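Local coordinates for protein LbaCas13a H328A (C2c2) (Lachnospiraceae bacterium NK4A179, PDB 5WLH) that binds pre-crRNA as the guide-carrying nuclease of an RNA-targeting CRISPR system and probably cleaves RNA recognised through that guide, at residues K659-L664 and P881-Y886. Residues are numbered along the deposited sequence; the frame is centred on the assembly and turned at random.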
ATOM      1  N   LYS A 659      -6.038 -41.820  -2.723  1.00 29.00           N
ATOM      2  CA  LYS A 659      -6.668 -41.476  -1.456  1.00 30.78           C
ATOM      3  C   LYS A 659      -6.403 -40.021  -1.104  1.00 28.77           C
ATOM      4  O   LYS A 659      -7.323 -39.283  -0.733  1.00 26.90           O
ATOM      5  CB  LYS A 659      -6.164 -42.394  -0.344  1.00 30.26           C
ATOM      6  CG  LYS A 659      -6.720 -42.055   1.025  1.00 35.00           C
ATOM      7  CD  LYS A 659      -5.703 -41.310   1.856  1.00 39.07           C
ATOM      8  CE  LYS A 659      -6.007 -41.391   3.347  1.00 40.84           C
ATOM      9  NZ  LYS A 659      -7.256 -40.664   3.716  1.00 37.58           N
ATOM     10  N   LEU A 660      -5.142 -39.598  -1.218  1.00 27.25           N
ATOM     11  CA  LEU A 660      -4.782 -38.207  -0.948  1.00 27.83           C
ATOM     12  C   LEU A 660      -5.512 -37.259  -1.898  1.00 26.94           C
ATOM     13  O   LEU A 660      -6.086 -36.254  -1.466  1.00 29.66           O
ATOM     14  CB  LEU A 660      -3.263 -38.032  -1.064  1.00 24.19           C
ATOM     15  CG  LEU A 660      -2.698 -36.623  -0.811  1.00 25.54           C
ATOM     16  CD1 LEU A 660      -3.133 -36.112   0.547  1.00 24.89           C
ATOM     17  CD2 LEU A 660      -1.190 -36.638  -0.883  1.00 29.42           C
ATOM     18  N   LEU A 661      -5.493 -37.568  -3.198  1.00 26.95           N
ATOM     19  CA  LEU A 661      -6.147 -36.719  -4.192  1.00 28.26           C
ATOM     20  C   LEU A 661      -7.604 -36.479  -3.841  1.00 30.89           C
ATOM     21  O   LEU A 661      -8.097 -35.342  -3.900  1.00 27.19           O
ATOM     22  CB  LEU A 661      -6.040 -37.358  -5.576  1.00 27.99           C
ATOM     23  CG  LEU A 661      -4.727 -37.234  -6.332  1.00 32.19           C
ATOM     24  CD1 LEU A 661      -4.708 -38.240  -7.474  1.00 34.16           C
ATOM     25  CD2 LEU A 661      -4.522 -35.797  -6.841  1.00 33.24           C
ATOM     26  N   ILE A 662      -8.317 -37.549  -3.477  1.00 27.07           N
ATOM     27  CA  ILE A 662      -9.719 -37.399  -3.118  1.00 28.72           C
ATOM     28  C   ILE A 662      -9.852 -36.545  -1.865  1.00 28.40           C
ATOM     29  O   ILE A 662     -10.713 -35.664  -1.790  1.00 28.32           O
ATOM     30  CB  ILE A 662     -10.381 -38.781  -2.946  1.00 25.55           C
ATOM     31  CG1 ILE A 662     -10.405 -39.514  -4.289  1.00 28.28           C
ATOM     32  CG2 ILE A 662     -11.787 -38.634  -2.397  1.00 28.47           C
ATOM     33  CD1 ILE A 662     -10.795 -40.977  -4.175  1.00 33.70           C
ATOM     34  N   ASP A 663      -8.990 -36.777  -0.868  1.00 26.03           N
ATOM     35  CA  ASP A 663      -9.028 -35.968   0.350  1.00 26.13           C
ATOM     36  C   ASP A 663      -8.829 -34.489   0.046  1.00 25.47           C
ATOM     37  O   ASP A 663      -9.534 -33.635   0.596  1.00 28.65           O
ATOM     38  CB  ASP A 663      -7.944 -36.418   1.322  1.00 27.25           C
ATOM     39  CG  ASP A 663      -8.247 -37.748   1.976  1.00 33.20           C
ATOM     40  OD1 ASP A 663      -9.371 -38.282   1.814  1.00 34.04           O
ATOM     41  OD2 ASP A 663      -7.334 -38.252   2.656  1.00 33.45           O
ATOM     42  N   LEU A 664      -7.867 -34.166  -0.819  1.00 28.90           N
ATOM     43  CA  LEU A 664      -7.506 -32.767  -1.032  1.00 27.15           C
ATOM     44  C   LEU A 664      -8.519 -32.028  -1.894  1.00 31.23           C
ATOM     45  O   LEU A 664      -8.754 -30.835  -1.674  1.00 29.81           O
ATOM     46  CB  LEU A 664      -6.119 -32.665  -1.669  1.00 27.66           C
ATOM     47  CG  LEU A 664      -4.948 -33.181  -0.813  1.00 29.21           C
ATOM     48  CD1 LEU A 664      -3.620 -32.779  -1.415  1.00 29.08           C
ATOM     49  CD2 LEU A 664      -5.043 -32.703   0.643  1.00 31.59           C
ATOM     50  N   PRO A 881      -6.884 -42.713 -13.537  1.00 56.05           N
ATOM     51  CA  PRO A 881      -7.849 -42.207 -14.523  1.00 57.31           C
ATOM     52  C   PRO A 881      -9.278 -42.191 -14.009  1.00 58.24           C
ATOM     53  O   PRO A 881     -10.133 -41.537 -14.620  1.00 61.84           O
ATOM     54  CB  PRO A 881      -7.688 -43.179 -15.695  1.00 58.16           C
ATOM     55  CG  PRO A 881      -7.297 -44.465 -15.044  1.00 58.66           C
ATOM     56  CD  PRO A 881      -6.458 -44.094 -13.841  1.00 59.15           C
ATOM     57  N   ASP A 882      -9.554 -42.887 -12.907  1.00 58.54           N
ATOM     58  CA  ASP A 882     -10.870 -42.963 -12.292  1.00 59.64           C
ATOM     59  C   ASP A 882     -11.110 -41.843 -11.286  1.00 57.39           C
ATOM     60  O   ASP A 882     -12.019 -41.948 -10.456  1.00 53.99           O
ATOM     61  CB  ASP A 882     -11.030 -44.323 -11.606  1.00 57.67           C
ATOM     62  CG  ASP A 882      -9.751 -44.768 -10.901  1.00 54.51           C
ATOM     63  OD1 ASP A 882      -8.660 -44.588 -11.472  1.00 43.41           O
ATOM     64  OD2 ASP A 882      -9.836 -45.286  -9.769  1.00 58.03           O
ATOM     65  N   PHE A 883     -10.312 -40.778 -11.347  1.00 57.16           N
ATOM     66  CA  PHE A 883     -10.303 -39.784 -10.281  1.00 55.25           C
ATOM     67  C   PHE A 883     -11.572 -38.935 -10.289  1.00 52.64           C
ATOM     68  O   PHE A 883     -12.204 -38.732  -9.243  1.00 47.40           O
ATOM     69  CB  PHE A 883      -9.052 -38.914 -10.416  1.00 53.10           C
ATOM     70  CG  PHE A 883      -8.975 -37.812  -9.422  1.00 48.53           C
ATOM     71  CD1 PHE A 883      -9.214 -38.056  -8.081  1.00 47.39           C
ATOM     72  CD2 PHE A 883      -8.668 -36.522  -9.825  1.00 44.40           C
ATOM     73  CE1 PHE A 883      -9.156 -37.037  -7.161  1.00 43.18           C
ATOM     74  CE2 PHE A 883      -8.600 -35.504  -8.907  1.00 40.97           C
ATOM     75  CZ  PHE A 883      -8.849 -35.761  -7.572  1.00 41.93           C
ATOM     76  N   ALA A 884     -11.968 -38.434 -11.464  1.00 57.07           N
ATOM     77  CA  ALA A 884     -13.139 -37.563 -11.550  1.00 63.74           C
ATOM     78  C   ALA A 884     -14.420 -38.245 -11.076  1.00 67.87           C
ATOM     79  O   ALA A 884     -15.406 -37.558 -10.783  1.00 70.05           O
ATOM     80  CB  ALA A 884     -13.314 -37.063 -12.984  1.00 64.07           C
ATOM     81  N   LYS A 885     -14.426 -39.578 -10.987  1.00 66.06           N
ATOM     82  CA  LYS A 885     -15.628 -40.296 -10.578  1.00 64.33           C
ATOM     83  C   LYS A 885     -15.909 -40.127  -9.090  1.00 63.90           C
ATOM     84  O   LYS A 885     -17.070 -40.190  -8.670  1.00 59.29           O
ATOM     85  CB  LYS A 885     -15.486 -41.777 -10.937  1.00 64.78           C
ATOM     86  CG  LYS A 885     -16.667 -42.651 -10.550  1.00 67.47           C
ATOM     87  CD  LYS A 885     -16.208 -44.022 -10.077  1.00 69.61           C
ATOM     88  CE  LYS A 885     -15.207 -44.643 -11.046  1.00 71.42           C
ATOM     89  NZ  LYS A 885     -14.428 -45.744 -10.413  1.00 72.02           N
ATOM     90  N   TYR A 886     -14.875 -39.889  -8.283  1.00 68.17           N
ATOM     91  CA  TYR A 886     -15.033 -39.900  -6.834  1.00 71.56           C
ATOM     92  C   TYR A 886     -15.425 -38.551  -6.244  1.00 69.38           C
ATOM     93  O   TYR A 886     -15.919 -38.512  -5.111  1.00 70.62           O
ATOM     94  CB  TYR A 886     -13.738 -40.369  -6.163  1.00 74.73           C
ATOM     95  CG  TYR A 886     -13.439 -41.847  -6.324  1.00 78.59           C
ATOM     96  CD1 TYR A 886     -12.961 -42.350  -7.527  1.00 79.12           C
ATOM     97  CD2 TYR A 886     -13.622 -42.734  -5.268  1.00 80.70           C
ATOM     98  CE1 TYR A 886     -12.678 -43.698  -7.679  1.00 80.08           C
ATOM     99  CE2 TYR A 886     -13.340 -44.083  -5.409  1.00 81.45           C
ATOM    100  CZ  TYR A 886     -12.870 -44.559  -6.618  1.00 80.30           C
ATOM    101  OH  TYR A 886     -12.589 -45.899  -6.766  1.00 78.30           O
TER
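Phe-883 drives its ring against helix 654-665 at Leu-661, where CE1 lies 3.5 Å from CB of Leu-661 and CZ 3.8 Å from the carbonyl O of the same residue. With CG anti to the backbone N (chi1 177°), the side chain carries the ring out from its loop to the helix. Ile-662 meets the ring at its edge, CG1 lying in the ring plane 4.0 Å from CE1. A rigid, flat phenyl suits this place because it reaches the helix and packs on apolar carbon, Leu-661 offering its CB. Ile-662 extends its CG1 arm (chi2 169°), and CD1 comes obliquely to the base of the Tyr-886 ring, 3.5 Å from both CG and CD2; the exposed tyrosine takes this methyl on its carbon part. No hydrogen bond crosses the contact; it is apolar packing, buried around Phe-883 and exposed at Tyr-886. Cutting Phe-883 back to an alanine is likely to uncover Leu-661 CB and take the ring edge from Ile-662 CG1. Asp-882 adds a second link to the same helix, a salt bridge with Lys-658. The contact thus packs the loop between helices 843-861 and 891-898 against helix 654-665, while Thr-636 and Lys-640 of helix 635-645 also touch Phe-883.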